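Local atomic coordinates of putative protease (PDB entry 3KD4), a protein that is of unknown function but is a putative protease, probably exported, that contains DUF3857 and DUF3858 family regions. Residues 374-379 with 427-432; 431-436 with 464-469; 439-444 with 457-462. All blocks are in the same frame, centred on the assembly; numbering follows the deposited sequence.

Interaction 1: residues 374-379 with 427-432; sequences ESRSVA and VTYTVT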
loop_
_atom_site.group_PDB
_atom_site.type_symbol
_atom_site.label_atom_id
_atom_site.label_comp_id
_atom_site.label_asym_id
_atom_site.label_seq_id
_atom_site.Cartn_x
_atom_site.Cartn_y
_atom_site.Cartn_z
ATOM N N GLU A 374 6.939 -27.001 4.011
ATOM C CA GLU A 374 8.331 -27.182 3.667
ATOM C C GLU A 374 8.991 -28.288 4.471
ATOM O O GLU A 374 8.487 -28.717 5.517
ATOM C CB GLU A 374 9.087 -25.891 3.870
ATOM C CG GLU A 374 8.610 -24.764 2.953
ATOM C CD GLU A 374 9.648 -23.671 2.800
ATOM O OE1 GLU A 374 10.853 -23.912 3.122
ATOM O OE2 GLU A 374 9.266 -22.568 2.364
ATOM N N SER A 375 10.134 -28.717 3.946
ATOM C CA SER A 375 10.947 -29.790 4.503
ATOM C C SER A 375 12.398 -29.366 4.536
ATOM O O SER A 375 12.854 -28.671 3.648
ATOM C CB SER A 375 10.835 -31.025 3.610
ATOM O OG SER A 375 9.621 -31.692 3.909
ATOM N N ARG A 376 13.107 -29.783 5.574
ATOM C CA ARG A 376 14.540 -29.583 5.672
ATOM C C ARG A 376 15.198 -30.843 6.233
ATOM O O ARG A 376 14.608 -31.558 7.053
ATOM C CB ARG A 376 14.870 -28.413 6.598
ATOM C CG ARG A 376 14.426 -27.070 6.124
ATOM C CD ARG A 376 15.306 -26.530 5.015
ATOM N NE ARG A 376 14.882 -25.192 4.622
ATOM C CZ ARG A 376 13.818 -24.927 3.873
ATOM N NH1 ARG A 376 13.053 -25.920 3.410
ATOM N NH2 ARG A 376 13.515 -23.664 3.577
ATOM N N SER A 377 16.421 -31.109 5.783
ATOM C CA SER A 377 17.221 -32.193 6.329
ATOM C C SER A 377 18.358 -31.600 7.133
ATOM O O SER A 377 18.948 -30.585 6.737
ATOM C CB SER A 377 17.793 -33.067 5.214
ATOM O OG SER A 377 16.743 -33.762 4.568
ATOM N N VAL A 378 18.667 -32.239 8.257
ATOM C CA VAL A 378 19.726 -31.790 9.119
ATOM C C VAL A 378 20.565 -32.970 9.613
ATOM O O VAL A 378 20.046 -33.919 10.194
ATOM C CB VAL A 378 19.151 -31.035 10.335
ATOM C CG1 VAL A 378 20.265 -30.546 11.210
ATOM C CG2 VAL A 378 18.280 -29.868 9.870
ATOM N N ALA A 379 21.867 -32.882 9.381
ATOM C CA ALA A 379 22.830 -33.851 9.901
ATOM C C ALA A 379 23.537 -33.243 11.111
ATOM O O ALA A 379 23.788 -32.045 11.153
ATOM C CB ALA A 379 23.839 -34.213 8.815
ATOM N N VAL A 427 6.359 -27.187 8.815
ATOM C CA VAL A 427 7.753 -27.409 8.470
ATOM C C VAL A 427 8.190 -28.730 9.110
ATOM O O VAL A 427 8.065 -28.901 10.331
ATOM C CB VAL A 427 8.678 -26.261 8.944
ATOM C CG1 VAL A 427 10.136 -26.518 8.472
ATOM C CG2 VAL A 427 8.158 -24.910 8.427
ATOM N N THR A 428 8.691 -29.647 8.281
ATOM C CA THR A 428 9.132 -30.960 8.730
ATOM C C THR A 428 10.639 -31.079 8.626
ATOM O O THR A 428 11.195 -30.964 7.539
ATOM C CB THR A 428 8.491 -32.048 7.904
ATOM O OG1 THR A 428 7.080 -31.985 8.098
ATOM C CG2 THR A 428 9.003 -33.451 8.324
ATOM N N TYR A 429 11.302 -31.314 9.760
ATOM C CA TYR A 429 12.754 -31.456 9.773
ATOM C C TYR A 429 13.078 -32.937 9.921
ATOM O O TYR A 429 12.483 -33.613 10.743
ATOM C CB TYR A 429 13.387 -30.694 10.936
ATOM C CG TYR A 429 13.180 -29.208 10.919
ATOM C CD1 TYR A 429 12.064 -28.630 11.519
ATOM C CD2 TYR A 429 14.086 -28.380 10.299
ATOM C CE1 TYR A 429 11.865 -27.258 11.487
ATOM C CE2 TYR A 429 13.903 -27.007 10.261
ATOM C CZ TYR A 429 12.792 -26.449 10.863
ATOM O OH TYR A 429 12.619 -25.086 10.820
ATOM N N THR A 430 13.990 -33.453 9.106
ATOM C CA THR A 430 14.476 -34.801 9.322
ATOM C C THR A 430 15.920 -34.656 9.790
ATOM O O THR A 430 16.782 -34.124 9.072
ATOM C CB THR A 430 14.358 -35.699 8.082
ATOM O OG1 THR A 430 12.978 -35.801 7.707
ATOM C CG2 THR A 430 14.886 -37.106 8.388
ATOM N N VAL A 431 16.141 -35.061 11.031
ATOM C CA VAL A 431 17.404 -34.855 11.679
ATOM C C VAL A 431 18.116 -36.203 11.809
ATOM O O VAL A 431 17.554 -37.146 12.369
ATOM C CB VAL A 431 17.212 -34.232 13.078
ATOM C CG1 VAL A 431 18.559 -34.053 13.735
ATOM C CG2 VAL A 431 16.463 -32.906 12.969
ATOM N N THR A 432 19.332 -36.284 11.274
ATOM C CA THR A 432 20.155 -37.482 11.442
ATOM C C THR A 432 21.368 -37.165 12.330
ATOM O O THR A 432 22.365 -36.611 11.868
ATOM C CB THR A 432 20.589 -38.074 10.109
ATOM O OG1 THR A 432 19.430 -38.368 9.318
ATOM C CG2 THR A 432 21.384 -39.391 10.340
HETATM O O HOH W 1 6.042 -30.286 6.226
#
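Val427 lies beside Glu374 where two neighbouring strands run parallel in a mixed five-stranded sheet, 370-380 being an outermost strand of that sheet within the chain. The N-to-C directions differ by 16°, and the pairing stays in step from Glu374 with Val427 to Ala379 with Thr432. CG1 of Val427 packs 4.0 Å from Glu374 O, and its CA-H also points at that oxygen. Thr428 N donates to the same Glu374 O, and a water bridges it to Thr428 OG1; in return Thr428 O accepts from Arg376 N. Tyr429 is buried on the face it shares with Arg376 and Val378. Its ring carbon CD2 lies 3.8 Å from Arg376 CB, an oblique approach, while its hydroxyl is hydrogen-bonded to Pro395 O. The arginine chain bends at chi2 (-75°), which turns CD away from the tyrosine ring; beyond it, NH2 forms a salt bridge of 2.7 Å with OE1 of Glu374, and NH1 donates to Ser375 O from above the carbonyl plane. Thr430 repeats the two-way backbone pattern, its N giving to Arg376 O and its O receiving from Val378 N. At Val431, CG2 rests 4.2 Å from Val378 CB, extending the apolar face beyond Tyr429. Thr432 N closes the series with a 2.7 Å bond to Val378 O, nearly along the C=O axis.

Interaction 2: residues 431-436 with 464-469; sequences VTPAEG and NTIEVV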
loop_
_atom_site.group_PDB
_atom_site.type_symbol
_atom_site.label_atom_id
_atom_site.label_comp_id
_atom_site.label_asym_id
_atom_site.label_seq_id
_atom_site.Cartn_x
_atom_site.Cartn_y
_atom_site.Cartn_z
ATOM N N VAL A 431 16.141 -35.061 11.031
ATOM C CA VAL A 431 17.404 -34.855 11.679
ATOM C C VAL A 431 18.116 -36.203 11.809
ATOM O O VAL A 431 17.554 -37.146 12.369
ATOM C CB VAL A 431 17.212 -34.232 13.078
ATOM C CG1 VAL A 431 18.559 -34.053 13.735
ATOM C CG2 VAL A 431 16.463 -32.906 12.969
ATOM N N THR A 432 19.332 -36.284 11.274
ATOM C CA THR A 432 20.155 -37.482 11.442
ATOM C C THR A 432 21.368 -37.165 12.330
ATOM O O THR A 432 22.365 -36.611 11.868
ATOM C CB THR A 432 20.589 -38.074 10.109
ATOM O OG1 THR A 432 19.430 -38.368 9.318
ATOM C CG2 THR A 432 21.384 -39.391 10.340
ATOM N N PRO A 433 21.272 -37.489 13.622
ATOM C CA PRO A 433 22.437 -37.298 14.499
ATOM C C PRO A 433 23.534 -38.356 14.280
ATOM O O PRO A 433 23.233 -39.483 13.863
ATOM C CB PRO A 433 21.850 -37.441 15.902
ATOM C CG PRO A 433 20.630 -38.317 15.717
ATOM C CD PRO A 433 20.129 -38.108 14.314
ATOM N N ALA A 434 24.776 -37.992 14.607
ATOM C CA ALA A 434 25.915 -38.936 14.607
ATOM C C ALA A 434 25.666 -40.123 15.532
ATOM O O ALA A 434 24.899 -40.022 16.497
ATOM C CB ALA A 434 27.186 -38.225 15.028
ATOM N N GLU A 435 26.336 -41.235 15.243
ATOM C CA GLU A 435 26.173 -42.490 16.007
ATOM C C GLU A 435 26.478 -42.240 17.474
ATOM O O GLU A 435 27.453 -41.551 17.808
ATOM C CB GLU A 435 27.074 -43.608 15.452
ATOM N N GLY A 436 25.615 -42.746 18.351
ATOM C CA GLY A 436 25.831 -42.590 19.796
ATOM C C GLY A 436 25.491 -41.232 20.412
ATOM O O GLY A 436 25.695 -41.030 21.609
ATOM N N ASN A 464 17.403 -44.177 13.134
ATOM C CA ASN A 464 18.446 -43.237 13.510
ATOM C C ASN A 464 18.209 -41.837 12.931
ATOM O O ASN A 464 19.167 -41.113 12.644
ATOM C CB ASN A 464 19.796 -43.766 13.060
ATOM C CG ASN A 464 19.824 -44.088 11.612
ATOM O OD1 ASN A 464 19.054 -43.535 10.820
ATOM N ND2 ASN A 464 20.689 -45.025 11.241
ATOM N N THR A 465 16.942 -41.482 12.708
ATOM C CA THR A 465 16.580 -40.088 12.452
ATOM C C THR A 465 15.606 -39.621 13.525
ATOM O O THR A 465 14.965 -40.421 14.227
ATOM C CB THR A 465 15.893 -39.870 11.088
ATOM O OG1 THR A 465 14.609 -40.507 11.108
ATOM C CG2 THR A 465 16.735 -40.415 9.927
ATOM N N ILE A 466 15.486 -38.310 13.636
ATOM C CA ILE A 466 14.442 -37.709 14.449
ATOM C C ILE A 466 13.677 -36.750 13.545
ATOM O O ILE A 466 14.279 -35.920 12.851
ATOM C CB ILE A 466 15.016 -36.925 15.620
ATOM C CG1 ILE A 466 15.840 -37.855 16.515
ATOM C CG2 ILE A 466 13.889 -36.197 16.398
ATOM C CD1 ILE A 466 16.907 -37.079 17.318
ATOM N N GLU A 467 12.355 -36.900 13.551
ATOM C CA GLU A 467 11.491 -36.037 12.798
ATOM C C GLU A 467 10.899 -34.972 13.688
ATOM O O GLU A 467 10.212 -35.284 14.659
ATOM C CB GLU A 467 10.357 -36.841 12.195
ATOM C CG GLU A 467 9.421 -35.981 11.369
ATOM C CD GLU A 467 8.100 -36.660 11.101
ATOM O OE1 GLU A 467 7.448 -37.126 12.089
ATOM O OE2 GLU A 467 7.702 -36.686 9.915
ATOM N N VAL A 468 11.106 -33.713 13.322
ATOM C CA VAL A 468 10.507 -32.626 14.064
ATOM C C VAL A 468 9.491 -31.939 13.176
ATOM O O VAL A 468 9.865 -31.455 12.115
ATOM C CB VAL A 468 11.581 -31.615 14.509
ATOM C CG1 VAL A 468 10.929 -30.474 15.326
ATOM C CG2 VAL A 468 12.664 -32.314 15.310
ATOM N N VAL A 469 8.222 -31.876 13.592
ATOM C CA VAL A 469 7.206 -31.140 12.804
ATOM C C VAL A 469 6.747 -29.884 13.565
ATOM O O VAL A 469 6.279 -29.970 14.695
ATOM C CB VAL A 469 5.987 -32.020 12.429
ATOM C CG1 VAL A 469 4.978 -31.239 11.564
ATOM C CG2 VAL A 469 6.430 -33.311 11.724
#
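Val431 and Ile466 exchange both of their backbone hydrogen bonds: Val431 N donates to Ile466 O and Ile466 N to Val431 O, each over 2.7 Å. They form a hydrogen-bonded antiparallel pair. The second donor lies in the plane of the accepting carbonyl, whereas the first is tilted 19° from its own. Val431 O takes a further, weaker contact from the CA-H of Thr465, with CA 3.1 Å from the oxygen.

Apolar contacts lie on the face that carries Val431 and Ile466. Their CB atoms are 4.3 Å apart, and Val431 CB also approaches Ile466 O at 3.4 Å. Further on, the ring of Pro433 brings CG to 4.2 Å from CD1 of Ile466, a methyl at the end of that side chain. Phe504 of strand 501-505 touches both Pro433 and Ile466, and Leu502 of the same strand touches Val431, so this face is covered by the C-terminal strand.

In the five-stranded mixed sheet, strand 423-433 thus has 465-474 as its antiparallel neighbour on one side and the parallel strand 370-380 on the other. The short segments of this pair meet at 147°, well short of straight antiparallel, and the pairing ends as residues 434-436 turn away.

Polar and methyl groups meet beyond the bonded pair. OG1 of Thr432 lies 3.4 Å from the methyl CG2 of Thr465, the two side chains crossing obliquely. Thr465 has CG2 anti to its carbonyl carbon; its OG1 (chi1 67°) is hydrogen-bonded to Arg462 O. Asn464 O is buried here with no polar partner in the model; across the contact it meets carbons, Thr432 CG2 and Pro433 CD each 3.6 Å away.

Interaction 3: residues 439-444 with 457-462; sequences LQTSTQ and RTITPR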
loop_
_atom_site.group_PDB
_atom_site.type_symbol
_atom_site.label_atom_id
_atom_site.label_comp_id
_atom_site.label_asym_id
_atom_site.label_seq_id
_atom_site.Cartn_x
_atom_site.Cartn_y
_atom_site.Cartn_z
ATOM N N LEU A 439 19.643 -37.811 22.569
ATOM C CA LEU A 439 18.738 -36.667 22.517
ATOM C C LEU A 439 18.366 -36.294 23.935
ATOM O O LEU A 439 17.778 -37.089 24.645
ATOM C CB LEU A 439 17.476 -36.974 21.708
ATOM C CG LEU A 439 16.471 -35.816 21.588
ATOM C CD1 LEU A 439 17.013 -34.644 20.745
ATOM C CD2 LEU A 439 15.185 -36.355 21.020
ATOM N N GLN A 440 18.699 -35.080 24.334
ATOM C CA GLN A 440 18.365 -34.594 25.687
ATOM C C GLN A 440 17.049 -33.798 25.724
ATOM O O GLN A 440 16.337 -33.814 26.706
ATOM C CB GLN A 440 19.531 -33.795 26.251
ATOM C CG GLN A 440 20.740 -34.668 26.537
ATOM C CD GLN A 440 20.577 -35.527 27.778
ATOM O OE1 GLN A 440 19.575 -35.428 28.484
ATOM N NE2 GLN A 440 21.583 -36.360 28.068
ATOM N N THR A 441 16.699 -33.147 24.630
ATOM C CA THR A 441 15.400 -32.495 24.494
ATOM C C THR A 441 14.236 -33.452 24.692
ATOM O O THR A 441 14.251 -34.537 24.138
ATOM C CB THR A 441 15.302 -31.908 23.092
ATOM O OG1 THR A 441 16.402 -31.003 22.907
ATOM C CG2 THR A 441 13.942 -31.190 22.870
ATOM N N SER A 442 13.225 -33.059 25.462
ATOM C CA SER A 442 12.016 -33.898 25.635
ATOM C C SER A 442 11.337 -34.192 24.290
ATOM O O SER A 442 11.286 -33.333 23.430
ATOM C CB SER A 442 11.006 -33.192 26.542
ATOM O OG SER A 442 9.744 -33.852 26.574
ATOM N N THR A 443 10.786 -35.391 24.124
ATOM C CA THR A 443 9.970 -35.690 22.935
ATOM C C THR A 443 8.479 -35.392 23.152
ATOM O O THR A 443 7.640 -35.732 22.328
ATOM C CB THR A 443 10.163 -37.138 22.512
ATOM O OG1 THR A 443 9.794 -37.972 23.599
ATOM C CG2 THR A 443 11.619 -37.404 22.157
ATOM N N GLN A 444 8.140 -34.739 24.266
ATOM C CA GLN A 444 6.763 -34.392 24.536
ATOM C C GLN A 444 6.320 -33.280 23.562
ATOM O O GLN A 444 7.078 -32.368 23.257
ATOM C CB GLN A 444 6.612 -33.911 25.968
ATOM C CG GLN A 444 5.182 -33.581 26.340
ATOM C CD GLN A 444 4.918 -33.630 27.835
ATOM O OE1 GLN A 444 5.713 -34.182 28.629
ATOM N NE2 GLN A 444 3.787 -33.059 28.239
ATOM N N ARG A 457 4.646 -28.291 18.087
ATOM C CA ARG A 457 5.902 -28.936 17.762
ATOM C C ARG A 457 5.825 -30.385 18.237
ATOM O O ARG A 457 5.484 -30.653 19.400
ATOM C CB ARG A 457 7.063 -28.236 18.455
ATOM C CG ARG A 457 8.396 -28.787 18.065
ATOM C CD ARG A 457 9.499 -28.138 18.859
ATOM N NE ARG A 457 9.652 -28.732 20.178
ATOM C CZ ARG A 457 10.593 -28.388 21.054
ATOM N NH1 ARG A 457 11.459 -27.422 20.768
ATOM N NH2 ARG A 457 10.689 -29.029 22.219
ATOM N N THR A 458 6.111 -31.314 17.335
ATOM C CA THR A 458 6.195 -32.710 17.730
ATOM C C THR A 458 7.593 -33.181 17.391
ATOM O O THR A 458 8.177 -32.744 16.401
ATOM C CB THR A 458 5.192 -33.583 16.983
ATOM O OG1 THR A 458 5.488 -33.497 15.595
ATOM C CG2 THR A 458 3.790 -33.123 17.207
ATOM N N ILE A 459 8.137 -34.069 18.219
ATOM C CA ILE A 459 9.492 -34.582 18.021
ATOM C C ILE A 459 9.358 -36.101 18.131
ATOM O O ILE A 459 8.894 -36.618 19.171
ATOM C CB ILE A 459 10.467 -34.069 19.073
ATOM C CG1 ILE A 459 10.600 -32.535 19.003
ATOM C CG2 ILE A 459 11.812 -34.767 18.904
ATOM C CD1 ILE A 459 11.477 -31.925 20.150
ATOM N N THR A 460 9.716 -36.795 17.054
ATOM C CA THR A 460 9.498 -38.229 16.975
ATOM C C THR A 460 10.728 -38.953 16.431
ATOM O O THR A 460 11.058 -38.858 15.248
ATOM C CB THR A 460 8.299 -38.555 16.100
ATOM O OG1 THR A 460 8.567 -38.124 14.769
ATOM C CG2 THR A 460 7.047 -37.858 16.616
ATOM N N PRO A 461 11.431 -39.668 17.321
ATOM C CA PRO A 461 12.554 -40.478 16.843
ATOM C C PRO A 461 12.045 -41.552 15.886
ATOM O O PRO A 461 10.997 -42.139 16.143
ATOM C CB PRO A 461 13.105 -41.113 18.124
ATOM C CG PRO A 461 12.761 -40.139 19.178
ATOM C CD PRO A 461 11.390 -39.611 18.789
ATOM N N ARG A 462 12.759 -41.751 14.779
ATOM C CA ARG A 462 12.418 -42.777 13.785
ATOM C C ARG A 462 13.684 -43.436 13.247
ATOM O O ARG A 462 14.325 -42.896 12.337
ATOM C CB ARG A 462 11.679 -42.167 12.605
ATOM C CG ARG A 462 10.375 -41.527 12.949
ATOM C CD ARG A 462 9.621 -41.192 11.696
ATOM N NE ARG A 462 8.417 -40.439 12.013
ATOM C CZ ARG A 462 7.314 -40.955 12.556
ATOM N NH1 ARG A 462 7.232 -42.250 12.869
ATOM N NH2 ARG A 462 6.277 -40.157 12.799
HETATM O O HOH W 2 9.424 -31.212 23.699
HETATM O O HOH W 3 6.189 -34.726 20.190
HETATM O O HOH W 4 7.796 -30.877 20.922
#
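Thr443 and Ile459 face each other at strand-like spacing, with CA atoms 5.1 Å apart, yet no direct hydrogen bond joins the two segments: water does the pairing. One water donates to Thr443 O and accepts from Ile459 N, bridging the two backbones. Two more waters serve Arg457. The first accepts from NH2 and donates to Ser442 O and Gln444 O, although it has more acceptors in reach than protons; the second accepts from NE and lies within bonding distance of Arg457 O and Gln444 O. Both sit in the plane of the guanidinium at its edge. The arginine chain runs extended until chi3 (82°), where the turn places NE within 2.9 Å of the second water. NH1 is bonded to Asn499 O.

Ile459 carries the apolar part of the contact. Its CD1 lies 3.7 Å from Thr441 CG2, the two side chains crossing at about a right angle, and also meets Ser442 O at 3.6 Å. Its CG2 faces Leu439 CD2 at 4.3 Å and Thr443 CG2 at 4.2 Å. The Thr443 methyl goes on to touch CD of the Pro461 ring at 4.0 Å. Thr441 turns its hydroxyl elsewhere, to Leu503 N.

The segment 439-444 is the loop that leads into edge strand 446-450, and it runs alongside strand 453-462 of the mixed sheet. An ST turn shapes its end: Ser442 OG accepts from Gln444 N, 2.9 Å away. With apolar side chains meeting around Ile459 and every polar link made through water, the loop is held to the strand by hydrophobic packing together with a hydrated seam along Arg457 and the backbone.

Following the chain, strand 370-380 comes first; after a long excursion the chain returns as 423-433, and interaction 1 closes that loop with a parallel pairing. Strand 423-433 then passes Val431 and Thr432 on to interaction 2, which begins where interaction 1 ends and closes the next loop on strand 465-474. Interaction 3 falls wholly within this second loop, joining 439-444 to 457-462. Strands 453-462 and 465-474 follow each other and pair, with a probable hydrogen bond from Thr460 N to Glu467 O, so interactions 2 and 3 touch. Interactions 1 and 3 do not. Together they involve four strands of one mixed sheet and the loop packed against one of them.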